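Local coordinates for cell cycle serine/threonine-protein kinase CDC5/MSD2 (Saccharomyces cerevisiae, PDB 6MF4) that phosphorylates serine and threonine residues of cell-cycle proteins to drive mitotic exit, the part described here being its phosphoprotein-binding polo-box domain, at residues E75-Y80 against L275-L280; V210-E213 against F219-N222; V238-P243 against G259-Y264; L200-R205 against K281-I286; S106-F111 against V171-K176. All blocks are in the same frame, centred on the assembly; numbering follows the deposited sequence.

Contact 1. Residues E75-Y80 against L275-L280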
# COMPACT_ATOMS: atom_id res chain seq x y z
N GLU A 75 -1.57 -11.27 16.90
CA GLU A 75 -1.03 -10.99 18.22
C GLU A 75 -1.87 -9.94 18.93
O GLU A 75 -2.06 -10.00 20.14
CB GLU A 75 0.43 -10.54 18.13
CG GLU A 75 1.00 -9.97 19.43
CD GLU A 75 0.95 -10.95 20.60
OE1 GLU A 75 1.06 -10.49 21.75
OE2 GLU A 75 0.80 -12.17 20.36
N ALA A 76 -2.36 -8.96 18.17
CA ALA A 76 -3.23 -7.94 18.74
C ALA A 76 -4.50 -8.62 19.26
O ALA A 76 -4.99 -8.29 20.33
CB ALA A 76 -3.56 -6.86 17.71
N GLU A 77 -5.00 -9.58 18.49
CA GLU A 77 -6.20 -10.33 18.86
C GLU A 77 -5.95 -11.18 20.11
O GLU A 77 -6.85 -11.38 20.93
CB GLU A 77 -6.66 -11.21 17.70
CG GLU A 77 -7.24 -10.42 16.53
CD GLU A 77 -7.70 -11.30 15.38
OE1 GLU A 77 -7.01 -12.29 15.06
OE2 GLU A 77 -8.76 -10.99 14.79
N ALA A 78 -4.72 -11.68 20.26
CA ALA A 78 -4.35 -12.46 21.43
C ALA A 78 -4.25 -11.56 22.66
O ALA A 78 -4.61 -11.98 23.77
CB ALA A 78 -3.03 -13.17 21.20
N GLN A 79 -3.77 -10.34 22.47
CA GLN A 79 -3.67 -9.40 23.58
C GLN A 79 -5.06 -9.02 24.05
O GLN A 79 -5.32 -8.91 25.25
CB GLN A 79 -2.87 -8.16 23.16
CG GLN A 79 -1.38 -8.43 23.04
CD GLN A 79 -0.63 -7.30 22.37
OE1 GLN A 79 -1.08 -6.15 22.36
NE2 GLN A 79 0.53 -7.61 21.81
N TYR A 80 -5.97 -8.85 23.10
CA TYR A 80 -7.36 -8.55 23.42
C TYR A 80 -8.02 -9.71 24.18
O TYR A 80 -8.67 -9.50 25.20
CB TYR A 80 -8.14 -8.25 22.14
CG TYR A 80 -9.64 -8.22 22.33
CD1 TYR A 80 -10.24 -7.33 23.21
CD2 TYR A 80 -10.47 -9.09 21.62
CE1 TYR A 80 -11.61 -7.30 23.39
CE2 TYR A 80 -11.84 -9.06 21.79
CZ TYR A 80 -12.40 -8.17 22.67
OH TYR A 80 -13.77 -8.14 22.84
N LEU A 275 -11.84 -10.10 6.70
CA LEU A 275 -11.52 -10.05 5.28
C LEU A 275 -10.04 -9.73 5.07
O LEU A 275 -9.37 -10.31 4.22
CB LEU A 275 -12.39 -9.02 4.56
CG LEU A 275 -13.85 -9.44 4.35
CD1 LEU A 275 -14.70 -8.25 3.96
CD2 LEU A 275 -13.95 -10.53 3.28
N ILE A 276 -9.54 -8.80 5.88
CA ILE A 276 -8.14 -8.40 5.83
C ILE A 276 -7.23 -9.60 6.10
O ILE A 276 -6.26 -9.82 5.38
CB ILE A 276 -7.86 -7.27 6.84
CG1 ILE A 276 -8.43 -5.96 6.29
CG2 ILE A 276 -6.36 -7.11 7.13
CD1 ILE A 276 -8.38 -4.80 7.26
N LYS A 277 -7.55 -10.36 7.14
CA LYS A 277 -6.76 -11.53 7.50
C LYS A 277 -6.78 -12.58 6.38
O LYS A 277 -5.77 -13.23 6.10
CB LYS A 277 -7.27 -12.15 8.80
CG LYS A 277 -7.04 -11.28 10.03
CD LYS A 277 -7.76 -11.84 11.26
CE LYS A 277 -7.19 -13.19 11.67
NZ LYS A 277 -7.93 -13.77 12.83
N GLU A 278 -7.93 -12.75 5.74
CA GLU A 278 -8.06 -13.69 4.63
C GLU A 278 -7.21 -13.24 3.44
O GLU A 278 -6.57 -14.06 2.78
CB GLU A 278 -9.52 -13.84 4.20
CG GLU A 278 -10.43 -14.43 5.28
N GLY A 279 -7.21 -11.94 3.17
CA GLY A 279 -6.40 -11.39 2.09
C GLY A 279 -4.92 -11.61 2.34
O GLY A 279 -4.20 -12.09 1.46
N LEU A 280 -4.46 -11.26 3.54
CA LEU A 280 -3.06 -11.43 3.91
C LEU A 280 -2.63 -12.89 3.87
O LEU A 280 -1.53 -13.21 3.42
CB LEU A 280 -2.81 -10.87 5.30
CG LEU A 280 -2.98 -9.35 5.43
CD1 LEU A 280 -3.12 -8.97 6.89
CD2 LEU A 280 -1.81 -8.63 4.79

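Contact 2. Residues V210-E213 against F219-N222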
# COMPACT_ATOMS: atom_id res chain seq x y z
N VAL A 210 -10.40 -3.98 -2.65
CA VAL A 210 -9.12 -3.96 -3.33
C VAL A 210 -8.03 -3.77 -2.28
O VAL A 210 -8.18 -3.01 -1.33
CB VAL A 210 -9.05 -2.85 -4.41
CG1 VAL A 210 -9.37 -1.49 -3.83
CG2 VAL A 210 -7.70 -2.84 -5.09
N MET A 211 -6.93 -4.50 -2.48
CA MET A 211 -5.84 -4.58 -1.52
C MET A 211 -4.57 -4.01 -2.12
O MET A 211 -4.15 -4.43 -3.20
CB MET A 211 -5.64 -6.04 -1.10
CG MET A 211 -4.44 -6.33 -0.21
SD MET A 211 -4.41 -8.09 0.21
CE MET A 211 -2.96 -8.16 1.25
N PHE A 212 -3.97 -3.04 -1.43
CA PHE A 212 -2.73 -2.41 -1.87
C PHE A 212 -1.60 -2.76 -0.92
O PHE A 212 -1.74 -2.64 0.30
CB PHE A 212 -2.88 -0.88 -1.95
CG PHE A 212 -3.97 -0.42 -2.87
CD1 PHE A 212 -3.83 -0.52 -4.24
CD2 PHE A 212 -5.13 0.13 -2.36
CE1 PHE A 212 -4.83 -0.08 -5.09
CE2 PHE A 212 -6.14 0.58 -3.21
CZ PHE A 212 -5.98 0.47 -4.57
N GLU A 213 -0.48 -3.19 -1.48
CA GLU A 213 0.72 -3.52 -0.71
C GLU A 213 1.80 -2.50 -1.04
O GLU A 213 2.39 -2.52 -2.12
CB GLU A 213 1.18 -4.95 -1.03
CG GLU A 213 0.09 -5.98 -0.77
CD GLU A 213 0.47 -7.39 -1.19
OE1 GLU A 213 1.47 -7.93 -0.67
OE2 GLU A 213 -0.26 -7.96 -2.02
N PHE A 219 -0.34 -1.94 4.40
CA PHE A 219 -1.40 -2.56 3.61
C PHE A 219 -2.64 -1.70 3.67
O PHE A 219 -3.05 -1.29 4.75
CB PHE A 219 -1.71 -3.97 4.11
CG PHE A 219 -0.58 -4.94 3.95
CD1 PHE A 219 0.43 -5.03 4.89
CD2 PHE A 219 -0.52 -5.77 2.84
CE1 PHE A 219 1.46 -5.93 4.74
CE2 PHE A 219 0.52 -6.68 2.69
CZ PHE A 219 1.51 -6.75 3.63
N GLN A 220 -3.23 -1.42 2.51
CA GLN A 220 -4.47 -0.65 2.46
C GLN A 220 -5.58 -1.48 1.85
O GLN A 220 -5.37 -2.20 0.87
CB GLN A 220 -4.27 0.64 1.66
CG GLN A 220 -5.50 1.52 1.62
CD GLN A 220 -5.23 2.84 0.94
OE1 GLN A 220 -4.10 3.34 0.96
NE2 GLN A 220 -6.26 3.41 0.33
N PHE A 221 -6.76 -1.38 2.44
CA PHE A 221 -7.93 -2.12 1.99
C PHE A 221 -9.10 -1.18 1.76
O PHE A 221 -9.60 -0.55 2.69
CB PHE A 221 -8.31 -3.19 3.03
CG PHE A 221 -7.19 -4.13 3.36
CD1 PHE A 221 -6.23 -3.78 4.29
CD2 PHE A 221 -7.10 -5.37 2.74
CE1 PHE A 221 -5.20 -4.65 4.60
CE2 PHE A 221 -6.08 -6.23 3.05
CZ PHE A 221 -5.12 -5.87 3.98
N ASN A 222 -9.51 -1.06 0.50
CA ASN A 222 -10.65 -0.24 0.11
C ASN A 222 -11.88 -1.12 -0.11
O ASN A 222 -11.95 -1.87 -1.08
CB ASN A 222 -10.35 0.55 -1.17
CG ASN A 222 -9.32 1.64 -0.97
OD1 ASN A 222 -8.70 1.75 0.09
ND2 ASN A 222 -9.13 2.45 -2.01

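Contact 3. Residues V238-P243 against G259-Y264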
# COMPACT_ATOMS: atom_id res chain seq x y z
N VAL A 238 -3.91 0.49 13.06
CA VAL A 238 -4.96 0.54 12.05
C VAL A 238 -5.35 1.99 11.83
O VAL A 238 -5.54 2.76 12.77
CB VAL A 238 -6.20 -0.30 12.46
CG1 VAL A 238 -6.72 0.11 13.83
CG2 VAL A 238 -7.30 -0.18 11.40
N THR A 239 -5.44 2.36 10.56
CA THR A 239 -5.84 3.70 10.17
C THR A 239 -7.18 3.59 9.47
O THR A 239 -7.31 2.89 8.47
CB THR A 239 -4.80 4.37 9.26
OG1 THR A 239 -3.57 4.53 9.97
CG2 THR A 239 -5.29 5.74 8.78
N TYR A 240 -8.18 4.27 10.03
CA TYR A 240 -9.49 4.27 9.43
C TYR A 240 -9.65 5.52 8.59
O TYR A 240 -9.32 6.63 9.03
CB TYR A 240 -10.59 4.18 10.48
CG TYR A 240 -11.97 4.36 9.90
CD1 TYR A 240 -12.62 3.31 9.29
CD2 TYR A 240 -12.60 5.59 9.94
CE1 TYR A 240 -13.88 3.47 8.75
CE2 TYR A 240 -13.86 5.76 9.40
CZ TYR A 240 -14.49 4.70 8.81
OH TYR A 240 -15.74 4.88 8.27
N ILE A 241 -10.15 5.34 7.38
CA ILE A 241 -10.43 6.44 6.48
C ILE A 241 -11.92 6.40 6.17
O ILE A 241 -12.40 5.47 5.52
CB ILE A 241 -9.61 6.34 5.19
CG1 ILE A 241 -8.11 6.20 5.50
CG2 ILE A 241 -9.86 7.55 4.30
CD1 ILE A 241 -7.36 5.31 4.53
N SER A 242 -12.65 7.39 6.65
CA SER A 242 -14.10 7.42 6.48
C SER A 242 -14.47 7.74 5.03
O SER A 242 -13.61 8.19 4.26
CB SER A 242 -14.72 8.46 7.42
OG SER A 242 -14.51 9.77 6.93
N PRO A 243 -15.74 7.51 4.65
CA PRO A 243 -16.20 7.82 3.30
C PRO A 243 -16.08 9.31 2.94
O PRO A 243 -16.23 9.66 1.77
CB PRO A 243 -17.68 7.39 3.32
CG PRO A 243 -17.76 6.36 4.39
CD PRO A 243 -16.75 6.76 5.42
N GLY A 259 -14.13 -2.55 20.25
CA GLY A 259 -15.09 -3.36 19.51
C GLY A 259 -15.40 -2.83 18.12
O GLY A 259 -15.92 -3.56 17.27
N GLU A 260 -15.09 -1.56 17.89
CA GLU A 260 -15.41 -0.92 16.62
C GLU A 260 -14.55 0.32 16.43
O GLU A 260 -13.86 0.74 17.36
CB GLU A 260 -16.89 -0.56 16.57
CG GLU A 260 -17.45 -0.08 17.90
CD GLU A 260 -18.90 0.35 17.82
OE1 GLU A 260 -19.26 1.37 18.46
OE2 GLU A 260 -19.70 -0.33 17.13
N ILE A 261 -14.57 0.88 15.23
CA ILE A 261 -13.87 2.14 14.99
C ILE A 261 -14.60 3.24 15.75
O ILE A 261 -15.81 3.41 15.58
CB ILE A 261 -13.82 2.50 13.48
CG1 ILE A 261 -13.18 1.38 12.66
CG2 ILE A 261 -13.08 3.83 13.28
CD1 ILE A 261 -11.68 1.20 12.90
N PRO A 262 -13.88 3.98 16.61
CA PRO A 262 -14.51 5.14 17.27
C PRO A 262 -15.08 6.14 16.27
O PRO A 262 -14.39 6.55 15.33
CB PRO A 262 -13.35 5.75 18.06
CG PRO A 262 -12.48 4.60 18.38
CD PRO A 262 -12.54 3.72 17.16
N GLY A 263 -16.34 6.51 16.47
CA GLY A 263 -16.99 7.51 15.64
C GLY A 263 -17.69 6.94 14.42
O GLY A 263 -18.42 7.66 13.74
N TYR A 264 -17.49 5.66 14.14
CA TYR A 264 -18.02 5.04 12.93
C TYR A 264 -18.58 3.64 13.19
O TYR A 264 -18.03 2.65 12.70
CB TYR A 264 -16.94 5.00 11.85
CG TYR A 264 -16.48 6.38 11.45
CD1 TYR A 264 -17.16 7.10 10.48
CD2 TYR A 264 -15.39 6.97 12.07
CE1 TYR A 264 -16.75 8.36 10.11
CE2 TYR A 264 -14.97 8.24 11.71
CZ TYR A 264 -15.66 8.93 10.73
OH TYR A 264 -15.25 10.19 10.37

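Contact 4. Residues L200-R205 against K281-I286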
# COMPACT_ATOMS: atom_id res chain seq x y z
N LEU A 200 3.81 1.47 -4.94
CA LEU A 200 2.92 0.32 -4.87
C LEU A 200 3.60 -0.92 -5.43
O LEU A 200 3.96 -0.95 -6.60
CB LEU A 200 1.64 0.61 -5.65
CG LEU A 200 0.60 -0.51 -5.72
CD1 LEU A 200 0.04 -0.77 -4.34
CD2 LEU A 200 -0.51 -0.13 -6.70
N ARG A 201 3.78 -1.93 -4.60
CA ARG A 201 4.44 -3.16 -5.03
C ARG A 201 3.46 -4.13 -5.68
O ARG A 201 3.78 -4.77 -6.68
CB ARG A 201 5.11 -3.86 -3.86
CG ARG A 201 6.30 -3.15 -3.27
CD ARG A 201 6.67 -3.81 -1.96
NE ARG A 201 8.06 -3.60 -1.61
CZ ARG A 201 8.61 -4.00 -0.47
NH1 ARG A 201 7.89 -4.62 0.45
NH2 ARG A 201 9.89 -3.75 -0.25
N ARG A 202 2.28 -4.25 -5.09
CA ARG A 202 1.28 -5.19 -5.59
C ARG A 202 -0.11 -4.71 -5.22
O ARG A 202 -0.33 -4.19 -4.12
CB ARG A 202 1.53 -6.59 -5.03
CG ARG A 202 0.55 -7.65 -5.53
CD ARG A 202 1.05 -9.07 -5.27
NE ARG A 202 1.19 -9.35 -3.84
CZ ARG A 202 1.80 -10.42 -3.35
NH1 ARG A 202 2.36 -11.31 -4.16
NH2 ARG A 202 1.88 -10.59 -2.03
N TYR A 203 -1.04 -4.86 -6.15
CA TYR A 203 -2.46 -4.65 -5.86
C TYR A 203 -3.22 -5.92 -6.21
O TYR A 203 -2.80 -6.68 -7.09
CB TYR A 203 -3.02 -3.47 -6.63
CG TYR A 203 -3.12 -3.70 -8.12
CD1 TYR A 203 -4.24 -4.32 -8.68
CD2 TYR A 203 -2.10 -3.32 -8.97
CE1 TYR A 203 -4.33 -4.54 -10.03
CE2 TYR A 203 -2.18 -3.54 -10.33
CZ TYR A 203 -3.31 -4.15 -10.86
OH TYR A 203 -3.40 -4.37 -12.21
N THR A 204 -4.32 -6.15 -5.51
CA THR A 204 -5.20 -7.27 -5.82
C THR A 204 -6.64 -6.82 -5.69
O THR A 204 -7.03 -6.25 -4.67
CB THR A 204 -4.96 -8.47 -4.90
OG1 THR A 204 -3.57 -8.80 -4.89
CG2 THR A 204 -5.77 -9.68 -5.37
N ARG A 205 -7.41 -7.08 -6.73
CA ARG A 205 -8.83 -6.76 -6.73
C ARG A 205 -9.68 -7.97 -6.39
O ARG A 205 -9.60 -9.01 -7.05
CB ARG A 205 -9.25 -6.23 -8.10
CG ARG A 205 -8.84 -4.80 -8.32
CD ARG A 205 -10.00 -3.97 -8.85
NE ARG A 205 -9.84 -3.72 -10.27
CZ ARG A 205 -10.77 -3.19 -11.05
NH1 ARG A 205 -11.96 -2.87 -10.55
NH2 ARG A 205 -10.50 -3.00 -12.33
N LYS A 281 -3.50 -13.78 4.36
CA LYS A 281 -3.18 -15.20 4.41
C LYS A 281 -2.97 -15.73 3.00
O LYS A 281 -1.99 -16.42 2.72
CB LYS A 281 -4.30 -15.98 5.11
CG LYS A 281 -3.97 -17.45 5.34
N GLN A 282 -3.90 -15.39 2.11
CA GLN A 282 -3.83 -15.83 0.72
C GLN A 282 -2.54 -15.36 0.03
O GLN A 282 -1.84 -16.15 -0.59
CB GLN A 282 -5.05 -15.32 -0.04
CG GLN A 282 -5.22 -15.94 -1.42
CD GLN A 282 -6.45 -15.41 -2.13
OE1 GLN A 282 -6.35 -14.61 -3.06
NE2 GLN A 282 -7.62 -15.86 -1.69
N LYS A 283 -2.24 -14.07 0.15
CA LYS A 283 -1.10 -13.47 -0.54
C LYS A 283 0.23 -13.99 -0.01
O LYS A 283 1.25 -13.94 -0.70
CB LYS A 283 -1.14 -11.95 -0.43
CG LYS A 283 -2.35 -11.29 -1.10
CD LYS A 283 -2.04 -10.75 -2.50
CE LYS A 283 -2.20 -11.81 -3.57
NZ LYS A 283 -2.52 -11.21 -4.90
N SER A 284 0.23 -14.49 1.22
CA SER A 284 1.45 -14.97 1.86
C SER A 284 1.88 -16.33 1.30
O SER A 284 2.99 -16.79 1.56
CB SER A 284 1.27 -15.08 3.37
OG SER A 284 0.42 -16.16 3.70
N THR A 285 0.99 -16.97 0.55
CA THR A 285 1.25 -18.30 0.01
C THR A 285 1.82 -18.24 -1.41
O THR A 285 1.76 -19.23 -2.14
CB THR A 285 -0.03 -19.16 -0.01
OG1 THR A 285 -0.94 -18.64 -0.98
CG2 THR A 285 -0.69 -19.17 1.36
N ILE A 286 2.34 -17.10 -1.83
CA ILE A 286 2.81 -17.00 -3.19
C ILE A 286 4.29 -16.69 -3.26
O ILE A 286 4.67 -15.61 -2.99
CB ILE A 286 2.02 -15.94 -3.97
CG1 ILE A 286 0.56 -16.01 -3.58
CG2 ILE A 286 2.20 -16.10 -5.47
CD1 ILE A 286 -0.32 -15.17 -4.42
O HOH W 1 4.28 -13.11 -2.56

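Contact 5. Residues S106-F111 against V171-K176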
# COMPACT_ATOMS: atom_id res chain seq x y z
N SER A 106 -7.42 -0.86 -19.31
CA SER A 106 -6.79 -1.92 -20.09
C SER A 106 -6.00 -1.39 -21.27
O SER A 106 -5.18 -2.11 -21.84
CB SER A 106 -7.85 -2.89 -20.61
OG SER A 106 -8.72 -2.22 -21.50
N ASN A 107 -6.25 -0.14 -21.65
CA ASN A 107 -5.78 0.37 -22.93
C ASN A 107 -4.83 1.57 -22.85
O ASN A 107 -4.68 2.29 -23.83
CB ASN A 107 -6.98 0.76 -23.79
CG ASN A 107 -7.78 1.92 -23.21
OD1 ASN A 107 -7.87 2.07 -21.99
ND2 ASN A 107 -8.35 2.75 -24.08
N LYS A 108 -4.19 1.76 -21.70
CA LYS A 108 -3.32 2.92 -21.51
C LYS A 108 -1.92 2.51 -21.05
O LYS A 108 -1.14 3.35 -20.58
CB LYS A 108 -3.96 3.88 -20.51
CG LYS A 108 -5.30 4.45 -20.99
CD LYS A 108 -5.15 5.35 -22.21
CE LYS A 108 -6.49 5.95 -22.64
NZ LYS A 108 -6.42 6.70 -23.92
N HIS A 109 -1.61 1.23 -21.19
CA HIS A 109 -0.28 0.67 -20.90
C HIS A 109 0.15 0.80 -19.45
O HIS A 109 1.35 0.83 -19.15
CB HIS A 109 0.76 1.32 -21.81
CG HIS A 109 0.58 0.99 -23.25
ND1 HIS A 109 -0.19 1.75 -24.10
CD2 HIS A 109 1.03 -0.06 -23.98
CE1 HIS A 109 -0.19 1.20 -25.30
NE2 HIS A 109 0.54 0.10 -25.25
N GLY A 110 -0.80 0.84 -18.53
CA GLY A 110 -0.45 0.80 -17.13
C GLY A 110 -1.58 1.01 -16.15
O GLY A 110 -2.63 1.57 -16.47
N PHE A 111 -1.34 0.53 -14.93
CA PHE A 111 -2.16 0.78 -13.76
C PHE A 111 -1.60 2.04 -13.11
O PHE A 111 -0.39 2.22 -13.07
CB PHE A 111 -2.08 -0.42 -12.81
CG PHE A 111 -2.87 -0.26 -11.54
CD1 PHE A 111 -2.34 0.42 -10.46
CD2 PHE A 111 -4.13 -0.82 -11.42
CE1 PHE A 111 -3.06 0.55 -9.29
CE2 PHE A 111 -4.85 -0.70 -10.26
CZ PHE A 111 -4.32 -0.01 -9.19
N VAL A 171 2.95 8.49 -18.20
CA VAL A 171 2.86 9.13 -16.89
C VAL A 171 2.15 10.49 -17.01
O VAL A 171 1.35 10.86 -16.16
CB VAL A 171 4.26 9.32 -16.25
CG1 VAL A 171 4.21 10.27 -15.06
CG2 VAL A 171 4.81 7.97 -15.82
N ASP A 172 2.45 11.20 -18.09
CA ASP A 172 1.82 12.50 -18.36
C ASP A 172 0.31 12.34 -18.53
O ASP A 172 -0.47 13.16 -18.03
CB ASP A 172 2.44 13.15 -19.60
CG ASP A 172 1.77 14.45 -19.98
OD1 ASP A 172 1.90 15.42 -19.19
OD2 ASP A 172 1.13 14.52 -21.05
N PHE A 173 -0.10 11.29 -19.24
CA PHE A 173 -1.52 11.00 -19.40
C PHE A 173 -2.20 10.85 -18.04
O PHE A 173 -3.26 11.43 -17.79
CB PHE A 173 -1.74 9.73 -20.23
CG PHE A 173 -3.16 9.24 -20.22
CD1 PHE A 173 -4.08 9.72 -21.14
CD2 PHE A 173 -3.59 8.31 -19.28
CE1 PHE A 173 -5.38 9.28 -21.13
CE2 PHE A 173 -4.89 7.87 -19.26
CZ PHE A 173 -5.79 8.35 -20.19
N PHE A 174 -1.59 10.09 -17.14
CA PHE A 174 -2.21 9.83 -15.85
C PHE A 174 -2.10 11.03 -14.92
O PHE A 174 -2.98 11.24 -14.09
CB PHE A 174 -1.60 8.58 -15.22
CG PHE A 174 -2.12 7.30 -15.81
CD1 PHE A 174 -3.45 6.94 -15.64
CD2 PHE A 174 -1.30 6.48 -16.57
CE1 PHE A 174 -3.95 5.78 -16.20
CE2 PHE A 174 -1.80 5.31 -17.12
CZ PHE A 174 -3.12 4.96 -16.93
N ALA A 175 -1.06 11.85 -15.08
CA ALA A 175 -0.97 13.09 -14.31
C ALA A 175 -2.15 14.00 -14.64
O ALA A 175 -2.75 14.62 -13.75
CB ALA A 175 0.35 13.80 -14.60
N LYS A 176 -2.50 14.09 -15.92
CA LYS A 176 -3.65 14.86 -16.36
C LYS A 176 -4.94 14.25 -15.84
O LYS A 176 -5.84 14.96 -15.37
CB LYS A 176 -3.70 14.95 -17.88
CG LYS A 176 -2.61 15.82 -18.47
CD LYS A 176 -2.46 15.62 -19.96
CE LYS A 176 -1.42 16.57 -20.54
NZ LYS A 176 -1.06 16.23 -21.95

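Contact 1. Residues E75-Y80 against L275-L280
Glu77 and Lys277 meet across the gap between two helices, and this one pair makes the whole contact. Lys277 NZ donates to Glu77 OE1 at 2.8 Å, a hydrogen-bonded salt bridge. The ammonium comes to the syn lone pair of OE1, the side facing the other oxygen. OE2 is therefore also near, 3.5 Å from NZ. The two side chains arrive from opposite directions. Glu77 is straight beyond CG (chi2 180°), while Lys277 bends at chi3 (65°), which brings its CE to 3.5 Å from Glu77 OE1. The backbones stay well apart, with 11.4 Å between Glu77 CA and Lys277 CA.

OE2 of Glu77 has a second cationic partner, Arg270, about two turns earlier on helix 269-283. Lys277 also touches Leu70 of helix 56-82, and Glu77 packs on Leu256 of helix 252-258. An alanine at Glu77 removes the carboxylate and would probably leave Lys277 and Arg270 without their shared mate and the lysine end freer to turn. The contact thus ties helix 56-82 to helix 269-283, the last helix of the second polo box. One carboxylate shared by two cations at a partly exposed surface implies an electrostatic link, with little apolar packing of its own.

Contact 2. Residues V210-E213 against F219-N222
Val210 and Asn222 form a hydrogen-bonded pair at one end of an antiparallel hairpin, and Phe212 and Gln220 form the next. Four backbone bonds join the strands. The shortest and straightest runs from Phe212 N to Gln220 O, 2.8 Å with 173° at the hydrogen. Gln220 N returns a bond to Phe212 O at 2.9 Å; Val210 and Asn222 exchange a similar pair. CA-H groups of Met211, Phe219 and Phe221 add contacts to carbonyl oxygens.

Apolar packing gathers on the face of Met211, Glu213, Phe219 and Phe221. Met211 is fully extended, with CG anti to the backbone N (chi1 173°), and runs beside both phenylalanines. Its CG lies 3.7 Å from Phe221 CE2, and its CE lies 3.8 Å from Phe219 CD2. SD makes an oblique Met-aromatic contact with the Phe221 ring. An alanine at Met211 would probably open a gap between the two rings and lose this sulfur contact.

Polar side chains work on both faces. Gln220 NE2 donates in plane to a lone pair of Asn222 OD1 at 3.0 Å, while Gln220 OE1 accepts from Val99 N. Asn222 ND2 meets the edge of the Phe212 ring. Glu213 lays CG against Phe219 and pairs with Arg202.

The hairpin lies mid-sheet in the second polo box, between strands 200-205 and 228-232. Leu280 and Ile276 of helix 269-283 cover its Met211 face, and Trp102 meets Phe212 edge-to-face on the other.

Contact 3. Residues V238-P243 against G259-Y264
Tyr240 packs against Ile261 and Tyr264, which both come to the same side of its ring, where the loop between the two C-terminal helices of the second polo box folds back over strand 237-241. That loop carries a type II beta turn from Ile261 to Tyr264, closed by Tyr264 N to Ile261 O. Gly263 takes a positive phi in the turn, where a side chain would run into the preceding carbonyl oxygen.

The tight part centres on the Tyr240 ring. Ile261 lays CG2 over one face in a CH-pi contact, 4.0 Å from the ring centroid and 27° off the normal. CG2 approaches Tyr240 CG most closely, at 3.6 Å. CG1 and CD1 of the same isoleucine touch Tyr240 CD1 and CB. Farther out, the two tyrosine rings meet obliquely, with planes at 40° and centroids 4.6 Å apart. Tyr240 CG stands anti to the backbone N (chi1 173°), and this sends the ring out from the strand toward the loop. Its OH is hydrogen-bonded with His227 ND1. Ser242 CB belongs to the same close packing, 3.4 Å from Tyr264 CE1. Ser242 OG turns to Ser244 and to the backbone N of Glu246, although Tyr264 OH is 3.5 Å from it.

The solvent side is different. Gly263 and Pro243 are exposed there, and Tyr264 is partly so. Below the loop, Val255 of helix 252-258 supports Ile261, and Glu246 borders Tyr264. At the heart of the tyrosine pair, Tyr240 CE2 sits over the centre of the Tyr264 ring, 3.3 Å above its plane.

Contact 4. Residues L200-R205 against K281-I286
Thr204 OG1 accepts a short bond from Lys283 NZ, 2.6 Å long, with the two side chains reaching toward each other tip to tip. Thr50 of the short edge strand 49-50 adds a weak bond to the same hydroxyl. Thr204 OG1 is anti to the carbonyl carbon (chi1 -51°), and this turns it toward the lysine. Lys283 reaches it by bending at chi2 and chi3. The bends lay CD 3.4 Å from Thr204 OG1.

The folded lysine also passes Arg202, which runs in the opposite direction. Lys283 CD and CE lie over one face of the guanidinium, with CD 3.8 Å from Arg202 NE. Lower on the chain, Lys283 CB comes 3.7 Å from Arg202 NH2. The two cationic groups are close, Arg202 NE to Lys283 NZ being 4.3 Å. Glu213 on the neighbouring strand probably offsets this, since its carboxylate forms a salt bridge with Arg202 NE and packs on Lys283.

A water extends the link to the last modelled residue, Ile286. It accepts from Arg202 NH1 at 3.1 Å and donates to Ile286 O at 2.6 Å. Before that carbonyl the chain makes a type I beta turn from Lys283 to Ile286. Ser284 OG and Thr285 OG1 donate back to Lys281 O and Gln282 O.

Arg201 and Arg202 both face Glu213, which makes a classic beta bulge in strand 200-205. The whole is the polo-box arrangement of a C-terminal helix packed across an antiparallel sheet, here in the second box.

Contact 5. Residues S106-F111 against V171-K176
The loop before strand 111-115 passes alongside helix 165-178, with Lys108 CA 8.5 Å from Phe173 CA and Gly110 CA 9.0 Å from Val171 CA. Two neighbouring phenylalanines of the helix receive it. Lys108 lies across the Phe173 ring at about a right angle. Its CD sits over one face, 4.0 Å from the centroid and offset toward the rim, a CH-pi contact. CE comes closer to a single atom, 3.5 Å from Phe173 CZ. The bend at chi2 (-66°) turns the Lys108 chain along the ring, and the straight run beyond it carries CG, CD and CE past Phe173.

Phe174 takes the inner part of the loop. Lys108 CB touches its CZ at 3.8 Å, and Gly110 O approaches the same CZ at 3.5 Å. Gly110 has no side chain to stand between the loop and the ring. A CB there would point at the helix, about 4.2 Å from Phe174 CE2. The two phenylalanines also brace each other, with Phe173 CD2 over the centre of the Phe174 ring. Val122 of strand 120-123 backs Phe174.

The contact joins the first hairpin of polo box 1 to the helix that follows its sheet. Lys108 meets Phe173 through its methylenes, which implies mainly dispersion and CH-pi attraction, and not a charge pairing, between these two segments.

Contacts 1, 2 and 4 build one side of the second polo box around helix 269-283. Contact 1 touches contact 2 through Leu280 CD2, 3.7 Å from Met211 CE. Contact 2 touches contact 4 through the salt bridge of Glu213 OE2 and Arg202 NE, 2.7 Å, their centres 9 Å apart. Contact 3 lies farther along the same sheet, its centre 16 Å from that of contact 2. Contact 5 belongs to polo box 1, but Phe111 CD2 reaches Tyr203 CZ of contact 4 at 3.5 Å, across the interface of the boxes. All five lie away from the zinc site of Glu138, His154 and His194.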